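Local coordinates for nitroalkane oxidase (Podospora anserina, PDB 3MKH), which catalyses the FAD-dependent oxidation of nitroalkanes to aldehydes or ketones, consuming oxygen and releasing nitrite and hydrogen peroxide, at residues Q31-H36 against Q45-T50; W162-E167 against I209-A214; P306-Q311 against D315-V320; A355-S360 against I405-L410. All blocks are in the same frame, centred on the assembly; numbering follows the deposited sequence.

Contact 1: Q31-H36 against Q45-T50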
# COMPACT_ATOMS: atom_id res chain seq x y z
N GLN A 31 -22.70 -27.71 -5.60
CA GLN A 31 -23.15 -28.72 -4.63
C GLN A 31 -22.82 -30.13 -5.14
O GLN A 31 -22.58 -31.06 -4.36
CB GLN A 31 -24.64 -28.58 -4.32
CG GLN A 31 -25.00 -27.28 -3.59
CD GLN A 31 -24.02 -26.94 -2.45
OE1 GLN A 31 -23.38 -25.88 -2.47
NE2 GLN A 31 -23.92 -27.83 -1.45
N THR A 32 -22.77 -30.27 -6.46
CA THR A 32 -22.39 -31.52 -7.07
C THR A 32 -20.90 -31.86 -6.89
O THR A 32 -20.57 -32.94 -6.39
CB THR A 32 -22.78 -31.54 -8.54
OG1 THR A 32 -24.21 -31.57 -8.62
CG2 THR A 32 -22.21 -32.77 -9.24
N TYR A 33 -20.00 -30.95 -7.28
CA TYR A 33 -18.57 -31.29 -7.22
C TYR A 33 -18.00 -31.39 -5.79
O TYR A 33 -17.03 -32.11 -5.54
CB TYR A 33 -17.71 -30.43 -8.17
CG TYR A 33 -17.47 -28.97 -7.80
CD1 TYR A 33 -16.73 -28.62 -6.68
CD2 TYR A 33 -17.89 -27.94 -8.65
CE1 TYR A 33 -16.47 -27.26 -6.37
CE2 TYR A 33 -17.64 -26.60 -8.34
CZ TYR A 33 -16.93 -26.27 -7.21
OH TYR A 33 -16.68 -24.95 -6.90
N LEU A 34 -18.63 -30.69 -4.87
CA LEU A 34 -18.27 -30.75 -3.44
C LEU A 34 -18.39 -32.17 -2.84
O LEU A 34 -17.82 -32.46 -1.78
CB LEU A 34 -19.17 -29.78 -2.67
CG LEU A 34 -18.57 -28.52 -2.04
CD1 LEU A 34 -17.27 -28.11 -2.68
CD2 LEU A 34 -19.56 -27.36 -2.00
N GLN A 35 -19.11 -33.05 -3.51
CA GLN A 35 -19.20 -34.45 -3.06
C GLN A 35 -17.89 -35.22 -3.28
O GLN A 35 -17.68 -36.29 -2.70
CB GLN A 35 -20.34 -35.15 -3.79
CG GLN A 35 -21.67 -34.39 -3.70
CD GLN A 35 -22.56 -34.88 -2.58
OE1 GLN A 35 -22.29 -34.63 -1.39
NE2 GLN A 35 -23.63 -35.57 -2.94
N HIS A 36 -17.03 -34.68 -4.12
CA HIS A 36 -15.74 -35.31 -4.37
C HIS A 36 -14.66 -34.60 -3.57
O HIS A 36 -14.84 -33.45 -3.16
CB HIS A 36 -15.40 -35.27 -5.86
CG HIS A 36 -16.36 -36.03 -6.71
ND1 HIS A 36 -16.53 -37.40 -6.60
CD2 HIS A 36 -17.22 -35.62 -7.68
CE1 HIS A 36 -17.44 -37.80 -7.47
NE2 HIS A 36 -17.88 -36.74 -8.14
N GLN A 45 -14.91 -33.42 -13.77
CA GLN A 45 -15.77 -34.33 -14.53
C GLN A 45 -17.23 -34.22 -14.11
O GLN A 45 -18.12 -34.23 -14.96
CB GLN A 45 -15.27 -35.78 -14.42
CG GLN A 45 -13.93 -36.03 -15.08
CD GLN A 45 -13.57 -37.51 -15.16
OE1 GLN A 45 -13.24 -38.04 -16.23
NE2 GLN A 45 -13.66 -38.19 -14.03
N SER A 46 -17.47 -34.07 -12.81
CA SER A 46 -18.83 -34.00 -12.28
C SER A 46 -19.60 -32.76 -12.77
O SER A 46 -20.80 -32.69 -12.59
CB SER A 46 -18.83 -34.03 -10.74
OG SER A 46 -18.49 -32.75 -10.20
N THR A 47 -18.91 -31.78 -13.34
CA THR A 47 -19.61 -30.59 -13.83
C THR A 47 -20.12 -30.72 -15.28
O THR A 47 -20.68 -29.78 -15.82
CB THR A 47 -18.75 -29.31 -13.72
OG1 THR A 47 -17.58 -29.45 -14.53
CG2 THR A 47 -18.32 -29.08 -12.28
N GLN A 48 -19.94 -31.88 -15.89
CA GLN A 48 -20.37 -32.02 -17.28
C GLN A 48 -21.88 -31.79 -17.48
O GLN A 48 -22.29 -31.05 -18.38
CB GLN A 48 -19.93 -33.36 -17.88
CG GLN A 48 -20.14 -33.41 -19.41
CD GLN A 48 -19.71 -34.71 -20.05
OE1 GLN A 48 -19.29 -35.65 -19.38
NE2 GLN A 48 -19.84 -34.79 -21.37
N PRO A 49 -22.72 -32.44 -16.66
CA PRO A 49 -24.16 -32.23 -16.86
C PRO A 49 -24.57 -30.75 -16.78
O PRO A 49 -25.40 -30.30 -17.58
CB PRO A 49 -24.79 -33.04 -15.73
CG PRO A 49 -23.80 -34.16 -15.50
CD PRO A 49 -22.45 -33.53 -15.71
N THR A 50 -24.02 -29.99 -15.84
CA THR A 50 -24.42 -28.59 -15.79
C THR A 50 -23.79 -27.77 -16.91
O THR A 50 -24.38 -26.79 -17.37
CB THR A 50 -24.20 -27.93 -14.42
OG1 THR A 50 -22.88 -28.20 -13.96
CG2 THR A 50 -25.20 -28.46 -13.38

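Contact 2: W162-E167 against I209-A214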
# COMPACT_ATOMS: atom_id res chain seq x y z
N TRP A 162 1.13 -31.32 -40.85
CA TRP A 162 1.91 -30.72 -39.79
C TRP A 162 2.03 -31.70 -38.64
O TRP A 162 1.07 -32.39 -38.30
CB TRP A 162 1.27 -29.40 -39.32
CG TRP A 162 1.54 -28.27 -40.27
CD1 TRP A 162 0.77 -27.91 -41.35
CD2 TRP A 162 2.65 -27.38 -40.25
NE1 TRP A 162 1.34 -26.84 -42.00
CE2 TRP A 162 2.50 -26.50 -41.35
CE3 TRP A 162 3.78 -27.25 -39.43
CZ2 TRP A 162 3.43 -25.49 -41.63
CZ3 TRP A 162 4.69 -26.24 -39.70
CH2 TRP A 162 4.51 -25.38 -40.80
N VAL A 163 3.21 -31.78 -38.05
CA VAL A 163 3.43 -32.73 -36.97
C VAL A 163 3.77 -31.97 -35.70
O VAL A 163 4.72 -31.19 -35.66
CB VAL A 163 4.54 -33.73 -37.33
CG1 VAL A 163 4.74 -34.72 -36.20
CG2 VAL A 163 4.18 -34.46 -38.62
N ILE A 164 2.98 -32.20 -34.65
CA ILE A 164 3.09 -31.43 -33.42
C ILE A 164 3.67 -32.26 -32.29
O ILE A 164 3.25 -33.40 -32.07
CB ILE A 164 1.71 -30.88 -33.01
CG1 ILE A 164 1.20 -29.90 -34.08
CG2 ILE A 164 1.79 -30.16 -31.67
CD1 ILE A 164 -0.29 -29.71 -34.06
N ASN A 165 4.62 -31.68 -31.57
CA ASN A 165 5.21 -32.29 -30.39
C ASN A 165 5.43 -31.25 -29.29
O ASN A 165 5.94 -30.16 -29.55
CB ASN A 165 6.56 -32.94 -30.72
CG ASN A 165 6.42 -34.23 -31.51
OD1 ASN A 165 6.00 -35.25 -30.98
ND2 ASN A 165 6.77 -34.18 -32.79
N GLY A 166 5.07 -31.60 -28.07
CA GLY A 166 5.38 -30.73 -26.96
C GLY A 166 4.52 -30.97 -25.74
O GLY A 166 3.49 -31.66 -25.81
N GLU A 167 4.94 -30.39 -24.62
CA GLU A 167 4.19 -30.44 -23.39
C GLU A 167 3.56 -29.10 -23.09
O GLU A 167 4.17 -28.05 -23.30
CB GLU A 167 5.10 -30.87 -22.24
CG GLU A 167 5.62 -32.27 -22.43
CD GLU A 167 6.49 -32.77 -21.29
OE1 GLU A 167 6.70 -32.03 -20.30
OE2 GLU A 167 6.95 -33.92 -21.41
N ILE A 209 -2.21 -23.87 -34.42
CA ILE A 209 -2.73 -25.01 -35.18
C ILE A 209 -3.84 -25.66 -34.39
O ILE A 209 -3.68 -25.92 -33.19
CB ILE A 209 -1.62 -26.06 -35.46
CG1 ILE A 209 -0.41 -25.39 -36.09
CG2 ILE A 209 -2.14 -27.19 -36.33
CD1 ILE A 209 0.66 -26.35 -36.54
N LEU A 210 -4.97 -25.92 -35.05
CA LEU A 210 -6.08 -26.61 -34.43
C LEU A 210 -5.76 -28.09 -34.24
O LEU A 210 -5.09 -28.70 -35.07
CB LEU A 210 -7.36 -26.45 -35.27
CG LEU A 210 -7.81 -25.01 -35.53
CD1 LEU A 210 -9.14 -24.97 -36.31
CD2 LEU A 210 -7.87 -24.22 -34.21
N VAL A 211 -6.22 -28.63 -33.12
CA VAL A 211 -6.17 -30.06 -32.85
C VAL A 211 -7.51 -30.50 -32.27
O VAL A 211 -7.91 -30.04 -31.19
CB VAL A 211 -5.04 -30.44 -31.86
CG1 VAL A 211 -5.09 -31.93 -31.52
CG2 VAL A 211 -3.68 -30.06 -32.43
N THR A 212 -8.21 -31.39 -32.97
CA THR A 212 -9.52 -31.85 -32.53
C THR A 212 -9.38 -33.21 -31.88
O THR A 212 -8.38 -33.90 -32.06
CB THR A 212 -10.52 -31.96 -33.70
OG1 THR A 212 -10.12 -33.02 -34.59
CG2 THR A 212 -10.60 -30.66 -34.48
N ARG A 213 -10.39 -33.60 -31.10
CA ARG A 213 -10.40 -34.95 -30.54
C ARG A 213 -10.35 -36.00 -31.67
O ARG A 213 -9.68 -37.01 -31.54
CB ARG A 213 -11.62 -35.16 -29.64
CG ARG A 213 -11.77 -36.58 -29.13
CD ARG A 213 -10.50 -37.13 -28.44
NE ARG A 213 -10.83 -38.41 -27.81
CZ ARG A 213 -11.34 -38.52 -26.58
NH1 ARG A 213 -11.51 -37.44 -25.83
NH2 ARG A 213 -11.66 -39.72 -26.10
N ALA A 214 -11.02 -35.72 -32.79
CA ALA A 214 -10.96 -36.61 -33.95
C ALA A 214 -9.53 -36.79 -34.48
O ALA A 214 -9.14 -37.89 -34.83
CB ALA A 214 -11.89 -36.12 -35.05

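Contact 3: P306-Q311 against D315-V320. With FAD (flavin-adenine dinucleotide), chain H.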
# COMPACT_ATOMS: atom_id res chain seq x y z
N PRO A 306 -24.18 -2.08 16.82
CA PRO A 306 -24.03 -2.90 15.61
C PRO A 306 -22.58 -2.93 15.13
O PRO A 306 -21.84 -1.97 15.38
CB PRO A 306 -24.90 -2.17 14.58
CG PRO A 306 -25.91 -1.43 15.40
CD PRO A 306 -25.20 -1.03 16.66
N LEU A 307 -22.18 -4.00 14.47
CA LEU A 307 -20.80 -4.11 14.00
C LEU A 307 -20.45 -2.95 13.06
O LEU A 307 -19.32 -2.45 13.08
CB LEU A 307 -20.53 -5.49 13.37
CG LEU A 307 -19.06 -5.80 13.05
CD1 LEU A 307 -18.20 -5.71 14.31
CD2 LEU A 307 -18.88 -7.16 12.39
N LEU A 308 -21.41 -2.49 12.27
CA LEU A 308 -21.13 -1.36 11.37
C LEU A 308 -20.88 -0.04 12.09
O LEU A 308 -20.39 0.92 11.49
CB LEU A 308 -22.23 -1.21 10.30
CG LEU A 308 -22.01 -1.96 8.98
CD1 LEU A 308 -23.22 -1.79 8.07
CD2 LEU A 308 -20.73 -1.50 8.28
N GLU A 309 -21.16 0.02 13.39
CA GLU A 309 -20.88 1.25 14.12
C GLU A 309 -19.44 1.40 14.57
O GLU A 309 -19.03 2.48 15.02
CB GLU A 309 -21.87 1.47 15.26
CG GLU A 309 -23.15 2.16 14.79
CD GLU A 309 -24.12 2.45 15.90
OE1 GLU A 309 -23.70 3.04 16.93
OE2 GLU A 309 -25.31 2.10 15.74
N ARG A 310 -18.65 0.34 14.43
CA ARG A 310 -17.22 0.43 14.67
C ARG A 310 -16.55 1.11 13.49
O ARG A 310 -16.53 0.55 12.39
CB ARG A 310 -16.62 -0.97 14.86
CG ARG A 310 -17.45 -1.87 15.76
CD ARG A 310 -17.43 -1.36 17.18
NE ARG A 310 -18.27 -2.14 18.08
CZ ARG A 310 -18.47 -1.84 19.36
NH1 ARG A 310 -17.88 -0.76 19.89
NH2 ARG A 310 -19.25 -2.60 20.12
N GLN A 311 -15.98 2.29 13.70
CA GLN A 311 -15.27 2.99 12.64
C GLN A 311 -14.28 2.06 11.92
O GLN A 311 -14.08 2.19 10.71
CB GLN A 311 -14.52 4.22 13.17
CG GLN A 311 -15.41 5.44 13.45
CD GLN A 311 -14.62 6.73 13.62
OE1 GLN A 311 -15.20 7.82 13.66
NE2 GLN A 311 -13.29 6.62 13.73
N ASP A 315 -14.66 1.31 8.01
CA ASP A 315 -13.68 1.86 7.09
C ASP A 315 -13.09 0.80 6.16
O ASP A 315 -12.81 1.07 5.00
CB ASP A 315 -12.58 2.63 7.84
CG ASP A 315 -13.03 4.05 8.21
OD1 ASP A 315 -14.26 4.30 8.24
OD2 ASP A 315 -12.15 4.91 8.46
N LEU A 316 -12.91 -0.41 6.69
CA LEU A 316 -12.48 -1.53 5.87
C LEU A 316 -13.52 -1.83 4.79
O LEU A 316 -13.19 -2.00 3.62
CB LEU A 316 -12.23 -2.76 6.75
CG LEU A 316 -10.86 -3.39 7.03
CD1 LEU A 316 -9.65 -2.69 6.43
CD2 LEU A 316 -10.66 -3.64 8.52
N LEU A 317 -14.80 -1.91 5.16
CA LEU A 317 -15.83 -2.22 4.17
C LEU A 317 -16.01 -1.13 3.12
O LEU A 317 -16.15 -1.42 1.93
CB LEU A 317 -17.18 -2.49 4.83
CG LEU A 317 -17.52 -3.95 5.02
CD1 LEU A 317 -18.96 -4.08 5.50
CD2 LEU A 317 -17.32 -4.68 3.71
N SER A 318 -16.04 0.14 3.54
CA SER A 318 -16.22 1.20 2.56
C SER A 318 -15.01 1.27 1.63
O SER A 318 -15.14 1.56 0.44
CB SER A 318 -16.52 2.56 3.24
OG SER A 318 -15.42 3.02 3.99
N GLY A 319 -13.82 0.96 2.16
CA GLY A 319 -12.64 0.87 1.32
C GLY A 319 -12.81 -0.17 0.22
O GLY A 319 -12.52 0.09 -0.94
N VAL A 320 -13.29 -1.35 0.58
CA VAL A 320 -13.59 -2.36 -0.42
C VAL A 320 -14.65 -1.88 -1.42
O VAL A 320 -14.51 -2.08 -2.61
CB VAL A 320 -14.05 -3.69 0.22
CG1 VAL A 320 -14.54 -4.65 -0.86
CG2 VAL A 320 -12.92 -4.32 1.05
PA FAD H . -14.13 -10.83 17.31
O1A FAD H . -14.91 -10.49 18.51
O2A FAD H . -14.41 -12.09 16.63
O5B FAD H . -14.26 -9.59 16.27
C5B FAD H . -14.20 -9.80 14.85
C4B FAD H . -14.11 -8.50 14.02
O4B FAD H . -15.18 -7.62 14.41
C3B FAD H . -12.82 -7.74 14.30
O3B FAD H . -11.80 -8.14 13.38
C2B FAD H . -13.21 -6.28 14.06
O2B FAD H . -13.07 -5.94 12.69
C1B FAD H . -14.70 -6.23 14.43
N9A FAD H . -14.88 -5.59 15.77
C8A FAD H . -15.51 -6.14 16.81
N7A FAD H . -15.49 -5.28 17.83
C5A FAD H . -14.86 -4.18 17.44
C6A FAD H . -14.55 -2.98 18.06
N6A FAD H . -14.89 -2.73 19.33
N1A FAD H . -13.88 -2.05 17.36
C2A FAD H . -13.54 -2.27 16.11
N3A FAD H . -13.82 -3.41 15.49
C4A FAD H . -14.48 -4.38 16.13
N1 FAD H . -8.65 -18.17 21.32
C2 FAD H . -8.36 -18.54 22.63
O2 FAD H . -9.10 -18.17 23.53
N3 FAD H . -7.24 -19.32 22.91
C4 FAD H . -6.40 -19.74 21.88
O4 FAD H . -5.42 -20.43 22.13
C4X FAD H . -6.69 -19.37 20.57
N5 FAD H . -5.87 -19.78 19.52
C5X FAD H . -6.36 -19.73 18.21
C6 FAD H . -5.74 -20.45 17.20
C7 FAD H . -6.23 -20.39 15.91
C7M FAD H . -5.54 -21.18 14.79
C8 FAD H . -7.34 -19.62 15.63
C8M FAD H . -7.89 -19.56 14.20
C9 FAD H . -7.97 -18.90 16.64
C9A FAD H . -7.48 -18.95 17.94
N10 FAD H . -8.09 -18.24 18.97
C10 FAD H . -7.81 -18.59 20.29
C1' FAD H . -9.04 -17.13 18.68
C2' FAD H . -8.27 -15.85 18.33
O2' FAD H . -7.43 -15.48 19.42
C3' FAD H . -9.20 -14.69 17.94
O3' FAD H . -8.41 -13.54 17.64
C4' FAD H . -10.21 -14.31 19.04
O4' FAD H . -11.31 -15.20 19.00
C5' FAD H . -10.73 -12.90 18.79
O5' FAD H . -11.18 -12.75 17.44
P FAD H . -11.41 -11.31 16.80
O1P FAD H . -10.20 -10.49 17.05
O2P FAD H . -11.90 -11.48 15.43
O3P FAD H . -12.60 -10.75 17.72

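Contact 4: A355-S360 against I405-L410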
# COMPACT_ATOMS: atom_id res chain seq x y z
N ALA A 355 -7.31 -2.76 -16.97
CA ALA A 355 -8.42 -3.33 -16.21
C ALA A 355 -7.97 -4.64 -15.59
O ALA A 355 -8.23 -4.90 -14.43
CB ALA A 355 -9.66 -3.56 -17.10
N LYS A 356 -7.28 -5.46 -16.39
CA LYS A 356 -6.79 -6.75 -15.90
C LYS A 356 -5.89 -6.54 -14.68
O LYS A 356 -6.08 -7.16 -13.64
CB LYS A 356 -6.04 -7.50 -17.01
CG LYS A 356 -5.90 -9.01 -16.80
CD LYS A 356 -4.82 -9.40 -15.78
CE LYS A 356 -4.38 -10.87 -15.97
NZ LYS A 356 -3.35 -11.31 -14.95
N VAL A 357 -4.90 -5.67 -14.81
CA VAL A 357 -3.95 -5.46 -13.72
C VAL A 357 -4.61 -4.83 -12.50
O VAL A 357 -4.40 -5.27 -11.38
CB VAL A 357 -2.74 -4.62 -14.17
CG1 VAL A 357 -1.85 -4.29 -12.97
CG2 VAL A 357 -1.97 -5.35 -15.26
N PHE A 358 -5.43 -3.80 -12.71
CA PHE A 358 -6.03 -3.09 -11.57
C PHE A 358 -6.98 -3.99 -10.77
O PHE A 358 -6.90 -4.06 -9.55
CB PHE A 358 -6.80 -1.85 -12.04
CG PHE A 358 -7.50 -1.10 -10.92
CD1 PHE A 358 -8.80 -1.43 -10.55
CD2 PHE A 358 -6.86 -0.09 -10.23
CE1 PHE A 358 -9.45 -0.75 -9.52
CE2 PHE A 358 -7.49 0.59 -9.20
CZ PHE A 358 -8.80 0.27 -8.84
N CYS A 359 -7.89 -4.65 -11.49
CA CYS A 359 -8.97 -5.39 -10.87
C CYS A 359 -8.48 -6.70 -10.25
O CYS A 359 -8.97 -7.10 -9.19
CB CYS A 359 -10.08 -5.68 -11.89
SG CYS A 359 -10.90 -4.18 -12.57
N SER A 360 -7.52 -7.36 -10.89
CA SER A 360 -7.01 -8.62 -10.34
C SER A 360 -6.37 -8.34 -8.98
O SER A 360 -6.60 -9.07 -8.02
CB SER A 360 -6.00 -9.30 -11.28
OG SER A 360 -4.87 -8.47 -11.48
N ILE A 405 4.18 -10.57 -17.82
CA ILE A 405 3.52 -10.42 -19.12
C ILE A 405 2.76 -9.10 -19.27
O ILE A 405 3.17 -8.23 -20.05
CB ILE A 405 2.60 -11.62 -19.42
CG1 ILE A 405 3.43 -12.91 -19.39
CG2 ILE A 405 1.88 -11.42 -20.76
CD1 ILE A 405 2.74 -14.12 -19.98
N ARG A 406 1.66 -8.96 -18.53
CA ARG A 406 0.83 -7.77 -18.66
C ARG A 406 1.63 -6.45 -18.51
O ARG A 406 1.50 -5.55 -19.35
CB ARG A 406 -0.39 -7.82 -17.73
CG ARG A 406 -1.28 -9.07 -17.90
CD ARG A 406 -1.58 -9.41 -19.37
NE ARG A 406 -2.78 -10.26 -19.47
CZ ARG A 406 -3.63 -10.27 -20.50
NH1 ARG A 406 -3.43 -9.48 -21.55
NH2 ARG A 406 -4.69 -11.07 -20.46
N ARG A 407 2.44 -6.31 -17.46
CA ARG A 407 3.21 -5.07 -17.32
C ARG A 407 4.29 -4.88 -18.41
O ARG A 407 4.64 -3.75 -18.74
CB ARG A 407 3.81 -4.91 -15.92
CG ARG A 407 2.77 -4.67 -14.82
CD ARG A 407 3.43 -4.26 -13.47
NE ARG A 407 2.42 -3.94 -12.47
CZ ARG A 407 1.89 -4.83 -11.63
NH1 ARG A 407 2.32 -6.10 -11.64
NH2 ARG A 407 0.96 -4.46 -10.78
N ARG A 408 4.83 -5.98 -18.94
CA ARG A 408 5.79 -5.92 -20.06
C ARG A 408 5.10 -5.41 -21.32
O ARG A 408 5.70 -4.70 -22.12
CB ARG A 408 6.42 -7.28 -20.36
CG ARG A 408 7.27 -7.88 -19.26
CD ARG A 408 8.14 -6.83 -18.59
NE ARG A 408 7.77 -6.75 -17.19
CZ ARG A 408 7.68 -5.63 -16.48
NH1 ARG A 408 7.93 -4.45 -17.04
NH2 ARG A 408 7.32 -5.70 -15.21
N HIS A 409 3.85 -5.79 -21.52
CA HIS A 409 3.10 -5.24 -22.64
C HIS A 409 2.85 -3.74 -22.46
O HIS A 409 3.09 -2.96 -23.38
CB HIS A 409 1.80 -6.02 -22.87
CG HIS A 409 2.02 -7.36 -23.49
ND1 HIS A 409 1.55 -7.69 -24.74
CD2 HIS A 409 2.69 -8.45 -23.05
CE1 HIS A 409 1.90 -8.93 -25.03
NE2 HIS A 409 2.60 -9.41 -24.02
N LEU A 410 2.42 -3.32 -21.27
CA LEU A 410 2.26 -1.89 -20.99
C LEU A 410 3.56 -1.13 -21.26
O LEU A 410 3.57 -0.06 -21.87
CB LEU A 410 1.79 -1.69 -19.55
CG LEU A 410 0.36 -2.18 -19.30
CD1 LEU A 410 0.01 -2.20 -17.80
CD2 LEU A 410 -0.64 -1.31 -20.08

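Contact 1: Q31-H36 against Q45-T50
S46 carries most of the contact from 45-50, wedged among T32, Y33 and H36, and its hydroxyl makes the shortest approach: OG lies 3.2 Å from Y33 CB. No hydrogen bond joins the two segments. With chi1 at 78°, S46 OG sits in the crowded position between the backbone N and the carbonyl carbon, where it bonds to R43 O while touching the root of the tyrosine. T32 meets the serine with its methyl, CG2 being 3.6 Å from S46 O and 3.8 Å from S46 OG; T32 OG1 bonds instead to P28 O in its own helix. Y33 leads away from the contact beyond its CB. On the way its ring atom CD2 passes T47 CG2 at 3.8 Å, obliquely, and its OH is hydrogen-bonded to E89 and R30. H36 presents its imidazole edge, with CD2 3.8 Å from S46 CB. Type I turns run from Y33 to H36 and from Q45 to Q48, and the nearest CA pair is Y33-S46 at 5.7 Å. The arrangement is a short connection from helix 9-33 through helix 41-45 to helix 48-56, within the all-helical N-terminal domain of the acyl-CoA dehydrogenase fold.

Contact 2: W162-E167 against I209-A214
I164 and I209 reach toward each other tip to tip within the beta domain that acyl-CoA dehydrogenases carry between their helical domains. Strands 161-168 and 206-212 are not paired with each other: their short segments cross at 79° with axes 9.8 Å apart, so side chains alone make the contact. The tight part is the methyl I164 CD1. It lies 3.9 Å from I209 CG2 and 3.8 Å from V211 CG2, meeting two residues of the same strand at once. The valine slides past the isoleucine in the opposite direction, so its branch lies alongside rather than head-on. I164 has CG1 beside the backbone N and chi2 at 158°, a nearly extended chain that carries CD1 across the gap. All three residues are buried, and A155, V250 and V187 of neighbouring strands pack round I209 and V211. Beyond I164 the strands diverge, and the polar ends there turn to other partners: N165 OD1 accepts a hydrogen bond from N247 N, and E167 OE2 forms a salt bridge with R244. The other margin is looser and partly open to solvent; there CB of the partly exposed W162 lies 4.2 Å from I209 CD1, which also approaches the indole obliquely.

Contact 3: P306-Q311 against D315-V320
L308 and L317 cross at about a right angle where a 3-10 turn runs into the N-terminus of helix 311-340, R310 holding the N-cap position. Their touch is a light one, L308 CD2 to L317 CD1 at 4.2 Å, and F289, A292 and L293 of helix 262-298 line the same apolar side. Beside it D315 N bonds to Q311 O at 2.9 Å with an N-H...O angle of 152°, an early turn of the helix. D315 OD1 forms a salt bridge with R408 of the second subunit. R310 lies over the FAD adenine: its chain, bent at chi2 (-67°), lays CD 3.4 Å from FAD C6A, while CB stands 3.6 Å from FAD C2A. The guanidinium continues past the ring with the exocyclic amine N6A 3.3 Å above one face, offset toward the rim. R310 NH2 forms a salt bridge with E145 of the fourth subunit, so the arginine ties nucleotide and subunits together. Putting an alanine here would probably leave the adenine without the cover of CD and guanidinium over C6A and N6A, and E145 of the fourth subunit without its charged mate. On the ribose, L307 CD1 rests 3.5 Å from FAD C1B.

Contact 4: A355-S360 against I405-L410
R406 meets 355-360 along most of its length, and its path can be followed from CB outward. CB lies 3.8 Å from V357 CG2, the valine sliding past it in the opposite direction. With CG beside the backbone N (chi1 -55°) and a bend at chi2 (-46°), the chain doubles toward K356, which it crosses at about a right angle. CG there touches K356 CE at 4.1 Å. After CD, NE comes 3.9 Å from the same K356 CE, an oblique approach to the guanidinium, and also makes a weak bond to G400 O. At the tip NH2 reaches a salt bridge with D399, inferred to be the proton acceptor of the reaction, and a hydrogen bond to F270 O. K356 NZ stands 4.7 Å from R406 NE, but their partners mostly differ: NZ is gripped by the carbonyl oxygens of L395, F398 and G400, G400 O alone being common to both, which would be expected to ease the like charges. The other methyl of V357, CG1, lies over one face of the R407 guanidinium, 3.6 Å from R407 NH2, which forms a salt bridge with E361. K356 O accepts both the backbone N and OG of S360, the latter at 2.8 Å. The segments of helices 345-374 and 402-415 cross at 137° between their N-to-C directions, axes 10.5 Å apart at closest, in the C-terminal helical domain; helix 262-298 packs against K356 and R406, and I322 of the second subunit on V357.

How the contacts relate
Contacts 3 and 4 both belong to the C-terminal helical domain, nearest atoms about 9 Å apart within the chain. Across the subunit interface they meet directly, R408 joining contact 4 to contact 3 of another copy. Contact 3 holds the adenine end of an FAD shared with the fourth subunit, whereas in contact 4 R406 lies about 3 Å, side chain to side chain, from D399. Contacts 1 and 2 stand back from the cofactor, the Y33 side chain about 12 Å and that of V211 about 13 Å from a bound FAD. The centres of contacts 2 and 3 are about 53 Å apart, on opposite sides of the chain's centre.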